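Local coordinates for outer membrane porin protein 32 (Delftia acidovorans, PDB 2FGQ) that forms anion-selective channels across the bacterial outer membrane as a homotrimeric beta-barrel porin, at residues Leu101-Leu106 with Leu219-Leu223; Pro182-Gly188 with Ile206-Tyr212; Phe214-Lys218 with Gly244-Pro248; Glu254-Ala260 with Gln273-Val279; Gly117-Ala122 with Gln224-Phe228. One frame throughout, in Å; residues are numbered along the deposited sequence.

Contact 1. Residues Leu101-Leu106 with Leu219-Leu223; sequences LTSYDL and LSGLL. With MLT (D-malate), chain H.
Tyr104 presents its CB to Leu222 at about a right angle, CB lying 3.6 Å from Leu222 CG, and leaves its carbonyl to Ser220. The isobutyl group of Leu222 reaches on to Leu101, meeting that side chain at a slant with its CD2 3.8 Å from Leu101 CD1 and the same CD2 3.5 Å from Leu101 O. Ser220 has its hydroxyl anti to the backbone N (chi1 -166°), which aims it at the loop: OG donates to Tyr104 O over 2.7 Å, in the carbonyl plane and on a lone pair. The same OG lies at the edge of the Tyr104 ring and accepts a bond from a water that also donates to Ser103 O. Leu106 CD1 covers Ser220 CB at 3.7 Å. Replacing Leu222 by an alanine would probably open a gap beside Tyr104 CB and take away the methyl that Leu101 CD1 packs against. Thr102, whose beta carbon is directed away from the strand, brings OG1 to 2.9 Å from O5 of the D-malate, although Ser98 O competes for the hydroxyl proton. The contact joins the loop, consistent with the pore-narrowing loop of general porins, to the inner wall of the barrel. The Tyr104 ring leads away to Ser184 and Ser186 of strand 183-196, while Leu222 is flanked by Thr207 of strand 199-213 and Met242 of strand 235-249.

Contact 2. Residues Pro182-Gly188 with Ile206-Tyr212; sequences PLSASLG and ITLGASY
Ser184 with Ser211, Ser186 with Gly209 and Gly188 with Thr207 are the hydrogen-bonded pairs here, each joined by two backbone bonds. The straightest runs from Gly188 N to Thr207 O, 2.8 Å with 173° at the hydrogen. Between them, alpha carbons approach carbonyls, as Ala210 CA does Ser184 O at 3.1 Å. The strands, antiparallel within a degree, form a beta hairpin in the wall of the 16-stranded porin barrel, and their side chains alternate between its two faces. On the outer face the packing is apolar. Tyr212 holds CG anti to the backbone N (chi1 -166°), which lays its ring alongside Pro182, Tyr212 CZ 3.8 Å from Pro182 CB, while Leu183 crosses it at about a right angle and sets CD1 at the ring edge. Leu187 CD1 meets Ile206 CG1 at 4.2 Å. Polar groups occupy the inner face: a water links Pro182 O with Ser211 OG, the hydroxyls of Ser184 and Ser186 both bond Tyr104 OH, and Ser184 OG also bonds Asp179 OD2.

Contact 3. Residues Phe214-Lys218 with Gly244-Pro248; sequences FGVAK and GASAP
Lys218 and Ser246 form an antiparallel hydrogen-bonded pair, with Lys218 N donating to Ser246 O over 2.8 Å and Ser246 N returning a bond of 3.0 Å to Lys218 O. Weaker CH contacts flank them: Ser246 O also receives Ala217 CA at 3.1 Å, and Lys218 O takes Ala245 CA. The first segment is the tight connection from strand 199-213 to strand 218-230, consistent with one of the short periplasmic turns of a general porin, and the pairing marks where the second of these strands takes up its place beside strand 235-249. Inside the turn, Phe214 N bonds Ala217 O over 2.8 Å. Gly215 adopts backbone angles (phi 90°, psi -65°) at which a beta carbon would collide with the carbonyl oxygen of Phe214. Van der Waals contacts lie beyond the paired residues. The methyl groups of Ala217 and Ala247 sit 4.2 Å apart between their CB atoms, and the Pro248 ring leans on the turn's carbonyls, its CD 3.5 Å from Val216 O and its CG near Gly215 O. Among the side chains of the pair, Ser246 has its hydroxyl between the backbone N and the carbonyl carbon (chi1 59°), which turns OG to within 3.6 Å of Lys218 CB, while the rest of the extended lysine leads away and touches Ser211 and Asn213. A water bridges the two segments at the turn, donating to both Val216 O and Pro248 O.

Contact 4. Residues Glu254-Ala260 with Gln273-Val279; sequences EVKLQYA and QITLGYV. With SO4 (sulfate ion), chain F.
Lys256 and Val279 touch beside a bound sulfate: Lys256 CE packs 4.1 Å from Val279 CG2, and NZ donates to sulfate O2 over 2.7 Å. Glu254 OE1 approaches the same oxygen at 2.6 Å. The ion, probably from the crystallisation liquor, is also bound by Arg329, while Lys256 NZ has a second partner in Leu106 O. Eight backbone bonds join the strands in the pairs Glu254-Val279, Lys256-Gly277, Gln258-Thr275 and Ala260-Gln273, making a beta hairpin of the porin barrel wall. On the opposite sheet face, Leu257 and Ile274 lie side by side, Leu257 CD2 3.9 Å from Ile274 CG2, and Ile274 CG1 meets the Tyr259 ring at its edge. Tyr278 has CG anti to the backbone N (chi1 -165°), which carries its ring to the Glu254 backbone, with Glu254 N over one face and Tyr278 CD1 3.3 Å from Glu254 O. A serine in place of Tyr278 would probably uncover the backbone of Glu254. Inside the barrel, a water donates to Gln258 O and lies 2.8 Å from Thr275 OG1.

Contact 5. Residues Gly117-Ala122 with Gln224-Phe228; sequences GFRNWA and QQTKF
The long loop between strands 86-90 and 137-141, which folds into the barrel as the constriction loop of general porins does, meets the wall strand 218-230 here, with Gly117, Phe118 and Ala122 set against Gln224 and Phe228. Gln224, extended from the strand, crosses Phe118 at about a right angle, and its amide stands 78° from the ring plane. OE1 comes over one face of that ring, toward the rim, 3.3 Å from Phe118 CZ; it also accepts a bond from Thr207 OG1. NE2 presses on the Gly117 peptide, 3.1 Å from Gly117 C, where a beta carbon on Gly117 would clash with it. Farther along, the Ala122 methyl makes a CH-pi contact with Phe228, its CB 3.4 Å from the ring centroid and 16° off the normal. Asn120 OD1 lies 3.5 Å from Phe228 CZ, with amide and ring planes 26° apart; Asn120 OD1 also accepts a bond from Gly124 N. Inverse gamma turns centred on Phe118 and Asn120 bend the loop between these points. The Gly117 carbonyl is the polar focus: Trp121 NE1 donates to Gly117 O over 3.0 Å, and a water donating to the same oxygen lies 2.7 Å from Thr226 OG1. The junction thus combines a water-bridged polar end, where Gln224 OE1 also lies over the Phe118 ring, with the Ala122-Phe228 packing farther along.

In the fold
From the N terminus, the constriction loop supplies the first segments of contacts 1 and 5, which close onto consecutive parts of strand 218-230 and cross, since their segments alternate. Contact 2, the hairpin of strands 183-196 and 199-213, is nested inside both loops and touches both, reaching the loop of contact 1 through Tyr104 and the strand of contact 5 through Gln224. Contact 3 opens at the turn after strand 199-213 and crosses contacts 1 and 5, joining strand 218-230 to strand 235-249. Contact 4 follows in series, adding the hairpin of strands 253-264 and 269-281, which meets contact 3 through backbone bonds and contact 1 through Lys256 and Leu106.

Contact 1. Residues Leu101-Leu106 with Leu219-Leu223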
# COMPACT_ATOMS: atom_id res chain seq x y z
N LEU A 101 -18.75 21.65 5.39
CA LEU A 101 -19.14 22.61 4.35
C LEU A 101 -19.16 21.97 2.95
O LEU A 101 -19.91 22.41 2.08
CB LEU A 101 -18.26 23.84 4.36
CG LEU A 101 -18.62 24.89 5.43
CD1 LEU A 101 -19.93 25.57 5.04
CD2 LEU A 101 -18.69 24.35 6.82
N THR A 102 -18.37 20.93 2.70
CA THR A 102 -18.44 20.28 1.39
C THR A 102 -19.79 19.56 1.19
O THR A 102 -20.14 19.25 0.08
CB THR A 102 -17.29 19.27 1.10
OG1 THR A 102 -17.21 18.28 2.12
CG2 THR A 102 -15.97 19.96 1.06
N SER A 103 -20.54 19.34 2.27
CA SER A 103 -21.88 18.73 2.15
C SER A 103 -22.87 19.58 1.31
O SER A 103 -23.86 19.04 0.80
CB SER A 103 -22.46 18.44 3.54
OG SER A 103 -22.96 19.65 4.13
N TYR A 104 -22.59 20.86 1.10
CA TYR A 104 -23.43 21.76 0.31
C TYR A 104 -23.16 21.70 -1.21
O TYR A 104 -23.90 22.25 -2.01
CB TYR A 104 -23.31 23.20 0.82
CG TYR A 104 -23.75 23.30 2.24
CD1 TYR A 104 -25.10 23.29 2.54
CD2 TYR A 104 -22.84 23.33 3.28
CE1 TYR A 104 -25.52 23.30 3.83
CE2 TYR A 104 -23.24 23.38 4.58
CZ TYR A 104 -24.60 23.35 4.87
OH TYR A 104 -25.03 23.39 6.18
N ASP A 105 -22.08 21.02 -1.59
CA ASP A 105 -21.75 20.81 -2.98
C ASP A 105 -22.55 19.62 -3.50
O ASP A 105 -22.41 18.50 -3.00
CB ASP A 105 -20.26 20.48 -3.03
CG ASP A 105 -19.68 20.40 -4.40
OD1 ASP A 105 -20.36 20.49 -5.44
OD2 ASP A 105 -18.44 20.25 -4.50
N LEU A 106 -23.36 19.83 -4.52
CA LEU A 106 -24.20 18.76 -5.03
C LEU A 106 -23.46 17.66 -5.76
O LEU A 106 -24.01 16.58 -5.98
CB LEU A 106 -25.25 19.37 -5.94
CG LEU A 106 -26.59 19.79 -5.35
CD1 LEU A 106 -26.62 19.98 -3.88
CD2 LEU A 106 -27.09 20.96 -6.11
N LEU A 219 -32.21 22.87 -2.97
CA LEU A 219 -31.44 24.04 -3.33
C LEU A 219 -30.29 24.17 -2.33
O LEU A 219 -30.49 23.99 -1.13
CB LEU A 219 -32.34 25.28 -3.23
CG LEU A 219 -31.75 26.61 -3.66
CD1 LEU A 219 -31.45 26.68 -5.18
CD2 LEU A 219 -32.74 27.71 -3.20
N SER A 220 -29.11 24.51 -2.83
CA SER A 220 -27.92 24.56 -1.98
C SER A 220 -27.00 25.68 -2.45
O SER A 220 -26.88 25.92 -3.62
CB SER A 220 -27.20 23.21 -2.09
OG SER A 220 -26.23 23.10 -1.05
N GLY A 221 -26.39 26.39 -1.51
CA GLY A 221 -25.46 27.47 -1.80
C GLY A 221 -24.28 27.51 -0.83
O GLY A 221 -24.34 27.03 0.31
N LEU A 222 -23.18 28.09 -1.30
CA LEU A 222 -21.92 28.14 -0.53
C LEU A 222 -21.26 29.48 -0.93
O LEU A 222 -21.23 29.83 -2.12
CB LEU A 222 -20.98 27.00 -0.93
CG LEU A 222 -20.82 25.65 -0.18
CD1 LEU A 222 -19.94 24.69 -0.96
CD2 LEU A 222 -20.23 25.79 1.22
N LEU A 223 -20.72 30.19 0.05
CA LEU A 223 -19.84 31.34 -0.15
C LEU A 223 -18.57 31.08 0.65
O LEU A 223 -18.63 30.61 1.77
CB LEU A 223 -20.48 32.60 0.43
CG LEU A 223 -21.87 32.92 -0.04
CD1 LEU A 223 -22.44 33.96 0.88
CD2 LEU A 223 -21.78 33.41 -1.48
C1 MLT H . -13.64 13.25 -0.21
O1 MLT H . -14.02 12.67 -1.35
O2 MLT H . -14.14 12.90 0.94
C2 MLT H . -12.68 14.38 -0.14
O3 MLT H . -11.65 14.21 -1.08
C3 MLT H . -13.46 15.68 -0.30
C4 MLT H . -14.65 15.57 0.63
O4 MLT H . -15.31 14.45 0.84
O5 MLT H . -15.08 16.58 1.28
O HOH W 1 -26.48 20.01 -0.49

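Contact 2. Residues Pro182-Gly188 with Ile206-Tyr212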
# COMPACT_ATOMS: atom_id res chain seq x y z
N PRO A 182 -34.58 18.78 6.70
CA PRO A 182 -34.72 19.53 5.43
C PRO A 182 -33.83 20.76 5.31
O PRO A 182 -33.40 21.11 4.23
CB PRO A 182 -36.20 19.93 5.42
CG PRO A 182 -36.64 19.87 6.81
CD PRO A 182 -35.85 18.79 7.46
N LEU A 183 -33.57 21.42 6.43
CA LEU A 183 -32.79 22.65 6.46
C LEU A 183 -31.42 22.41 7.08
O LEU A 183 -31.28 21.77 8.11
CB LEU A 183 -33.52 23.72 7.27
CG LEU A 183 -32.78 25.04 7.49
CD1 LEU A 183 -32.56 25.75 6.20
CD2 LEU A 183 -33.50 25.96 8.48
N SER A 184 -30.42 22.96 6.42
CA SER A 184 -29.03 22.90 6.88
C SER A 184 -28.36 24.23 6.62
O SER A 184 -28.49 24.78 5.52
CB SER A 184 -28.28 21.79 6.12
OG SER A 184 -26.95 21.62 6.59
N ALA A 185 -27.66 24.74 7.62
CA ALA A 185 -26.83 25.92 7.42
C ALA A 185 -25.61 25.82 8.33
O ALA A 185 -25.72 25.38 9.46
CB ALA A 185 -27.60 27.17 7.75
N SER A 186 -24.47 26.27 7.84
CA SER A 186 -23.22 26.15 8.58
C SER A 186 -22.30 27.32 8.31
O SER A 186 -22.22 27.78 7.17
CB SER A 186 -22.45 24.87 8.20
OG SER A 186 -23.26 23.70 8.15
N LEU A 187 -21.56 27.72 9.34
CA LEU A 187 -20.51 28.71 9.23
C LEU A 187 -19.21 28.09 9.74
O LEU A 187 -19.15 27.64 10.88
CB LEU A 187 -20.84 29.94 10.07
CG LEU A 187 -19.71 30.99 10.18
CD1 LEU A 187 -19.44 31.64 8.85
CD2 LEU A 187 -20.09 32.02 11.24
N GLY A 188 -18.20 28.05 8.86
CA GLY A 188 -16.90 27.52 9.18
C GLY A 188 -15.82 28.59 9.15
O GLY A 188 -15.85 29.51 8.33
N ILE A 206 -12.97 31.40 5.52
CA ILE A 206 -14.30 31.56 6.10
C ILE A 206 -15.30 31.05 5.07
O ILE A 206 -15.23 31.41 3.88
CB ILE A 206 -14.56 33.01 6.51
CG1 ILE A 206 -15.96 33.12 7.12
CG2 ILE A 206 -14.50 33.91 5.34
CD1 ILE A 206 -16.21 34.39 7.87
N THR A 207 -16.22 30.21 5.51
CA THR A 207 -17.14 29.53 4.62
C THR A 207 -18.55 29.52 5.19
O THR A 207 -18.73 29.24 6.37
CB THR A 207 -16.71 28.06 4.41
OG1 THR A 207 -15.31 28.00 4.12
CG2 THR A 207 -17.40 27.46 3.20
N LEU A 208 -19.54 29.89 4.38
CA LEU A 208 -20.94 29.85 4.77
C LEU A 208 -21.71 29.00 3.79
O LEU A 208 -21.59 29.22 2.61
CB LEU A 208 -21.49 31.30 4.80
CG LEU A 208 -22.94 31.44 5.25
CD1 LEU A 208 -23.11 31.09 6.70
CD2 LEU A 208 -23.44 32.87 4.97
N GLY A 209 -22.49 28.04 4.26
CA GLY A 209 -23.27 27.20 3.37
C GLY A 209 -24.68 27.04 3.91
O GLY A 209 -24.90 27.11 5.11
N ALA A 210 -25.63 26.84 3.00
CA ALA A 210 -27.03 26.57 3.39
C ALA A 210 -27.71 25.76 2.33
O ALA A 210 -27.36 25.85 1.15
CB ALA A 210 -27.80 27.86 3.62
N SER A 211 -28.69 24.97 2.74
CA SER A 211 -29.48 24.21 1.79
C SER A 211 -30.86 23.94 2.35
O SER A 211 -31.07 23.94 3.55
CB SER A 211 -28.82 22.87 1.43
OG SER A 211 -28.64 22.01 2.55
N TYR A 212 -31.80 23.72 1.45
CA TYR A 212 -33.13 23.29 1.84
C TYR A 212 -33.59 22.22 0.90
O TYR A 212 -33.57 22.42 -0.29
CB TYR A 212 -34.13 24.46 1.87
CG TYR A 212 -35.38 24.04 2.62
CD1 TYR A 212 -36.46 23.53 1.94
CD2 TYR A 212 -35.44 24.08 4.01
CE1 TYR A 212 -37.60 23.09 2.62
CE2 TYR A 212 -36.56 23.65 4.68
CZ TYR A 212 -37.63 23.15 3.97
OH TYR A 212 -38.77 22.72 4.64
O HOH W 2 -30.86 20.56 3.20

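Contact 3. Residues Phe214-Lys218 with Gly244-Pro248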
# COMPACT_ATOMS: atom_id res chain seq x y z
N PHE A 214 -36.67 20.38 -0.36
CA PHE A 214 -38.13 20.44 -0.49
C PHE A 214 -38.71 19.05 -0.84
O PHE A 214 -39.92 18.92 -0.96
CB PHE A 214 -38.54 21.41 -1.60
CG PHE A 214 -38.05 22.82 -1.43
CD1 PHE A 214 -38.85 23.78 -0.81
CD2 PHE A 214 -36.81 23.22 -1.91
CE1 PHE A 214 -38.44 25.09 -0.67
CE2 PHE A 214 -36.38 24.54 -1.74
CZ PHE A 214 -37.22 25.48 -1.14
N GLY A 215 -37.90 18.01 -1.00
CA GLY A 215 -38.39 16.69 -1.40
C GLY A 215 -38.39 16.54 -2.91
O GLY A 215 -37.62 15.75 -3.48
N VAL A 216 -39.23 17.34 -3.56
CA VAL A 216 -39.26 17.39 -5.02
C VAL A 216 -37.97 17.98 -5.63
O VAL A 216 -37.66 17.72 -6.77
CB VAL A 216 -40.50 18.17 -5.54
CG1 VAL A 216 -41.80 17.59 -4.96
CG2 VAL A 216 -40.39 19.66 -5.26
N ALA A 217 -37.24 18.77 -4.84
CA ALA A 217 -35.96 19.34 -5.28
C ALA A 217 -35.21 19.84 -4.07
O ALA A 217 -35.79 20.02 -2.99
CB ALA A 217 -36.18 20.48 -6.25
N LYS A 218 -33.91 20.06 -4.23
CA LYS A 218 -33.07 20.61 -3.16
C LYS A 218 -32.30 21.81 -3.74
O LYS A 218 -31.83 21.75 -4.87
CB LYS A 218 -32.11 19.54 -2.66
CG LYS A 218 -31.10 20.00 -1.65
CD LYS A 218 -30.31 18.82 -1.05
CE LYS A 218 -29.43 19.29 0.08
NZ LYS A 218 -28.52 18.19 0.60
N GLY A 244 -26.60 25.69 -6.44
CA GLY A 244 -27.04 24.52 -7.17
C GLY A 244 -28.39 24.01 -6.77
O GLY A 244 -28.94 24.35 -5.71
N ALA A 245 -28.93 23.17 -7.63
CA ALA A 245 -30.18 22.49 -7.37
C ALA A 245 -30.11 21.05 -7.85
O ALA A 245 -29.42 20.75 -8.82
CB ALA A 245 -31.31 23.19 -8.05
N SER A 246 -30.84 20.19 -7.18
CA SER A 246 -30.98 18.81 -7.61
C SER A 246 -32.44 18.41 -7.48
O SER A 246 -33.21 19.05 -6.77
CB SER A 246 -30.13 17.85 -6.78
OG SER A 246 -30.47 17.90 -5.41
N ALA A 247 -32.81 17.36 -8.20
CA ALA A 247 -34.17 16.84 -8.14
C ALA A 247 -34.20 15.36 -8.52
O ALA A 247 -33.56 14.99 -9.50
CB ALA A 247 -35.04 17.61 -9.10
N PRO A 248 -34.99 14.56 -7.82
CA PRO A 248 -35.29 13.20 -8.31
C PRO A 248 -36.06 13.26 -9.62
O PRO A 248 -36.90 14.18 -9.83
CB PRO A 248 -36.12 12.55 -7.17
CG PRO A 248 -36.35 13.61 -6.15
CD PRO A 248 -35.65 14.85 -6.54
O HOH W 3 -38.60 15.73 -8.49

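Contact 4. Residues Glu254-Ala260 with Gln273-Val279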
# COMPACT_ATOMS: atom_id res chain seq x y z
N GLU A 254 -31.69 11.10 -10.79
CA GLU A 254 -31.46 12.38 -10.12
C GLU A 254 -30.74 13.29 -11.10
O GLU A 254 -29.78 12.88 -11.73
CB GLU A 254 -30.61 12.19 -8.88
CG GLU A 254 -30.35 13.46 -8.12
CD GLU A 254 -29.28 13.27 -7.07
OE1 GLU A 254 -28.42 12.37 -7.24
OE2 GLU A 254 -29.30 14.02 -6.08
N VAL A 255 -31.22 14.52 -11.23
CA VAL A 255 -30.57 15.54 -12.03
C VAL A 255 -30.00 16.60 -11.10
O VAL A 255 -30.60 16.90 -10.05
CB VAL A 255 -31.53 16.15 -13.09
CG1 VAL A 255 -32.68 16.88 -12.44
CG2 VAL A 255 -30.81 17.06 -14.01
N LYS A 256 -28.86 17.14 -11.48
CA LYS A 256 -28.16 18.16 -10.69
C LYS A 256 -27.62 19.26 -11.59
O LYS A 256 -27.11 19.00 -12.67
CB LYS A 256 -26.95 17.56 -9.92
CG LYS A 256 -27.19 16.36 -9.07
CD LYS A 256 -25.83 15.74 -8.73
CE LYS A 256 -25.95 14.44 -8.10
NZ LYS A 256 -24.61 14.06 -7.56
N LEU A 257 -27.71 20.50 -11.12
CA LEU A 257 -27.21 21.65 -11.84
C LEU A 257 -26.54 22.59 -10.83
O LEU A 257 -27.13 22.92 -9.81
CB LEU A 257 -28.40 22.36 -12.48
CG LEU A 257 -28.40 23.20 -13.75
CD1 LEU A 257 -29.29 24.46 -13.71
CD2 LEU A 257 -27.15 23.38 -14.50
N GLN A 258 -25.32 23.01 -11.14
CA GLN A 258 -24.58 23.87 -10.22
C GLN A 258 -23.83 24.93 -10.98
O GLN A 258 -23.23 24.65 -12.03
CB GLN A 258 -23.62 23.04 -9.40
CG GLN A 258 -23.10 23.73 -8.15
CD GLN A 258 -22.48 22.71 -7.18
OE1 GLN A 258 -21.24 22.53 -7.15
NE2 GLN A 258 -23.32 22.05 -6.41
N TYR A 259 -23.88 26.14 -10.46
CA TYR A 259 -23.14 27.28 -10.98
C TYR A 259 -22.14 27.74 -9.94
O TYR A 259 -22.47 27.80 -8.76
CB TYR A 259 -24.13 28.45 -11.30
CG TYR A 259 -23.40 29.73 -11.65
CD1 TYR A 259 -22.93 29.96 -12.92
CD2 TYR A 259 -23.12 30.69 -10.66
CE1 TYR A 259 -22.20 31.12 -13.23
CE2 TYR A 259 -22.42 31.85 -10.96
CZ TYR A 259 -21.96 32.06 -12.24
OH TYR A 259 -21.25 33.21 -12.55
N ALA A 260 -20.93 28.08 -10.35
CA ALA A 260 -19.93 28.60 -9.44
C ALA A 260 -19.15 29.74 -10.09
O ALA A 260 -19.04 29.86 -11.32
CB ALA A 260 -18.95 27.50 -9.00
N GLN A 273 -18.38 28.69 -13.82
CA GLN A 273 -18.54 27.28 -14.14
C GLN A 273 -19.99 26.88 -14.06
O GLN A 273 -20.70 27.31 -13.19
CB GLN A 273 -17.77 26.40 -13.14
CG GLN A 273 -17.65 24.97 -13.63
CD GLN A 273 -16.92 24.07 -12.70
OE1 GLN A 273 -16.05 24.53 -11.93
NE2 GLN A 273 -17.26 22.74 -12.73
N ILE A 274 -20.42 26.05 -14.99
CA ILE A 274 -21.73 25.42 -14.96
C ILE A 274 -21.54 23.92 -15.17
O ILE A 274 -20.82 23.50 -16.07
CB ILE A 274 -22.67 25.98 -16.06
CG1 ILE A 274 -22.79 27.48 -16.00
CG2 ILE A 274 -24.06 25.36 -15.92
CD1 ILE A 274 -23.40 28.06 -17.32
N THR A 275 -22.19 23.13 -14.33
CA THR A 275 -22.17 21.69 -14.42
C THR A 275 -23.56 21.11 -14.33
O THR A 275 -24.32 21.46 -13.43
CB THR A 275 -21.36 21.13 -13.27
OG1 THR A 275 -20.11 21.82 -13.20
CG2 THR A 275 -21.01 19.65 -13.50
N LEU A 276 -23.86 20.23 -15.29
CA LEU A 276 -25.07 19.43 -15.30
C LEU A 276 -24.69 17.97 -15.05
O LEU A 276 -23.77 17.45 -15.67
CB LEU A 276 -25.76 19.55 -16.66
CG LEU A 276 -27.02 18.74 -16.79
CD1 LEU A 276 -28.19 19.33 -15.99
CD2 LEU A 276 -27.38 18.68 -18.31
N GLY A 277 -25.42 17.31 -14.18
CA GLY A 277 -25.18 15.90 -13.89
C GLY A 277 -26.45 15.07 -13.83
O GLY A 277 -27.50 15.56 -13.51
N TYR A 278 -26.31 13.78 -14.10
CA TYR A 278 -27.39 12.85 -13.97
C TYR A 278 -26.84 11.59 -13.33
O TYR A 278 -25.76 11.15 -13.68
CB TYR A 278 -27.97 12.50 -15.35
CG TYR A 278 -29.31 11.82 -15.23
CD1 TYR A 278 -30.43 12.57 -14.93
CD2 TYR A 278 -29.45 10.44 -15.37
CE1 TYR A 278 -31.66 12.00 -14.79
CE2 TYR A 278 -30.75 9.84 -15.23
CZ TYR A 278 -31.82 10.66 -14.92
OH TYR A 278 -33.12 10.17 -14.75
N VAL A 279 -27.60 11.01 -12.40
CA VAL A 279 -27.28 9.74 -11.79
C VAL A 279 -28.48 8.83 -11.97
O VAL A 279 -29.61 9.21 -11.66
CB VAL A 279 -26.98 9.94 -10.30
CG1 VAL A 279 -26.69 8.62 -9.61
CG2 VAL A 279 -25.81 10.89 -10.11
S SO4 F . -25.44 11.14 -5.54
O1 SO4 F . -26.15 9.94 -5.99
O2 SO4 F . -26.11 12.34 -6.05
O3 SO4 F . -25.48 11.19 -4.07
O4 SO4 F . -24.04 11.11 -5.99
O HOH W 4 -20.45 24.26 -11.86

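Contact 5. Residues Gly117-Ala122 with Gln224-Phe228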
# COMPACT_ATOMS: atom_id res chain seq x y z
N GLY A 117 -13.70 25.73 -4.32
CA GLY A 117 -13.20 26.63 -3.28
C GLY A 117 -12.07 26.04 -2.41
O GLY A 117 -11.12 26.73 -2.04
N PHE A 118 -12.20 24.76 -2.07
CA PHE A 118 -11.18 24.06 -1.26
C PHE A 118 -10.07 23.62 -2.19
O PHE A 118 -9.99 22.45 -2.58
CB PHE A 118 -11.76 22.88 -0.46
CG PHE A 118 -12.77 23.27 0.57
CD1 PHE A 118 -12.35 23.60 1.84
CD2 PHE A 118 -14.13 23.26 0.30
CE1 PHE A 118 -13.24 23.91 2.83
CE2 PHE A 118 -15.07 23.66 1.31
CZ PHE A 118 -14.60 23.95 2.57
N ARG A 119 -9.19 24.56 -2.51
CA ARG A 119 -8.05 24.29 -3.39
C ARG A 119 -6.87 25.18 -2.96
O ARG A 119 -7.03 26.14 -2.20
CB ARG A 119 -8.38 24.36 -4.89
CG ARG A 119 -8.57 25.70 -5.39
CD ARG A 119 -8.96 25.73 -6.88
NE ARG A 119 -7.90 25.19 -7.75
CZ ARG A 119 -6.83 25.86 -8.15
NH1 ARG A 119 -6.62 27.12 -7.78
NH2 ARG A 119 -5.92 25.26 -8.90
N ASN A 120 -5.69 24.83 -3.41
CA ASN A 120 -4.48 25.57 -3.11
C ASN A 120 -4.30 26.74 -4.07
O ASN A 120 -3.49 26.73 -5.00
CB ASN A 120 -3.30 24.60 -3.14
CG ASN A 120 -2.02 25.21 -2.66
OD1 ASN A 120 -1.99 26.37 -2.18
ND2 ASN A 120 -0.95 24.41 -2.71
N TRP A 121 -5.02 27.80 -3.76
CA TRP A 121 -5.08 28.99 -4.60
C TRP A 121 -3.75 29.70 -4.76
O TRP A 121 -3.55 30.44 -5.76
CB TRP A 121 -6.12 29.99 -4.05
CG TRP A 121 -7.54 29.50 -4.15
CD1 TRP A 121 -8.32 29.02 -3.16
CD2 TRP A 121 -8.34 29.46 -5.34
NE1 TRP A 121 -9.56 28.67 -3.63
CE2 TRP A 121 -9.59 28.92 -4.98
CE3 TRP A 121 -8.12 29.81 -6.68
CZ2 TRP A 121 -10.62 28.74 -5.91
CZ3 TRP A 121 -9.15 29.61 -7.61
CH2 TRP A 121 -10.37 29.09 -7.21
N ALA A 122 -2.86 29.55 -3.77
CA ALA A 122 -1.61 30.32 -3.69
C ALA A 122 -0.37 29.52 -3.94
O ALA A 122 0.74 30.01 -3.71
CB ALA A 122 -1.50 30.95 -2.33
N GLN A 224 -17.42 31.45 0.10
CA GLN A 224 -16.17 31.23 0.78
C GLN A 224 -15.16 32.28 0.41
O GLN A 224 -15.05 32.65 -0.76
CB GLN A 224 -15.58 29.86 0.40
CG GLN A 224 -14.38 29.43 1.22
CD GLN A 224 -13.91 28.04 0.85
OE1 GLN A 224 -13.96 27.10 1.69
NE2 GLN A 224 -13.48 27.87 -0.40
N GLN A 225 -14.43 32.76 1.41
CA GLN A 225 -13.24 33.59 1.17
C GLN A 225 -12.04 32.87 1.72
O GLN A 225 -12.04 32.48 2.89
CB GLN A 225 -13.35 34.97 1.81
CG GLN A 225 -12.13 35.80 1.53
CD GLN A 225 -12.29 37.23 1.99
OE1 GLN A 225 -11.87 37.56 3.09
NE2 GLN A 225 -12.93 38.06 1.19
N THR A 226 -11.04 32.68 0.86
CA THR A 226 -9.79 32.06 1.25
C THR A 226 -8.69 33.09 1.03
O THR A 226 -8.53 33.60 -0.09
CB THR A 226 -9.54 30.88 0.36
OG1 THR A 226 -10.65 29.98 0.48
CG2 THR A 226 -8.33 30.10 0.85
N LYS A 227 -7.95 33.40 2.07
CA LYS A 227 -6.88 34.39 1.98
C LYS A 227 -5.57 33.75 2.44
O LYS A 227 -5.48 33.31 3.58
CB LYS A 227 -7.21 35.58 2.89
CG LYS A 227 -6.25 36.74 2.84
CD LYS A 227 -6.77 38.06 3.50
CE LYS A 227 -8.01 37.90 4.32
NZ LYS A 227 -8.13 39.06 5.35
N PHE A 228 -4.57 33.71 1.57
CA PHE A 228 -3.22 33.39 1.98
C PHE A 228 -2.51 34.72 2.26
O PHE A 228 -2.20 35.49 1.34
CB PHE A 228 -2.48 32.61 0.89
CG PHE A 228 -2.92 31.17 0.68
CD1 PHE A 228 -4.05 30.86 -0.04
CD2 PHE A 228 -2.14 30.13 1.13
CE1 PHE A 228 -4.40 29.52 -0.29
CE2 PHE A 228 -2.44 28.79 0.85
CZ PHE A 228 -3.56 28.48 0.13
O HOH W 5 -10.40 27.26 0.62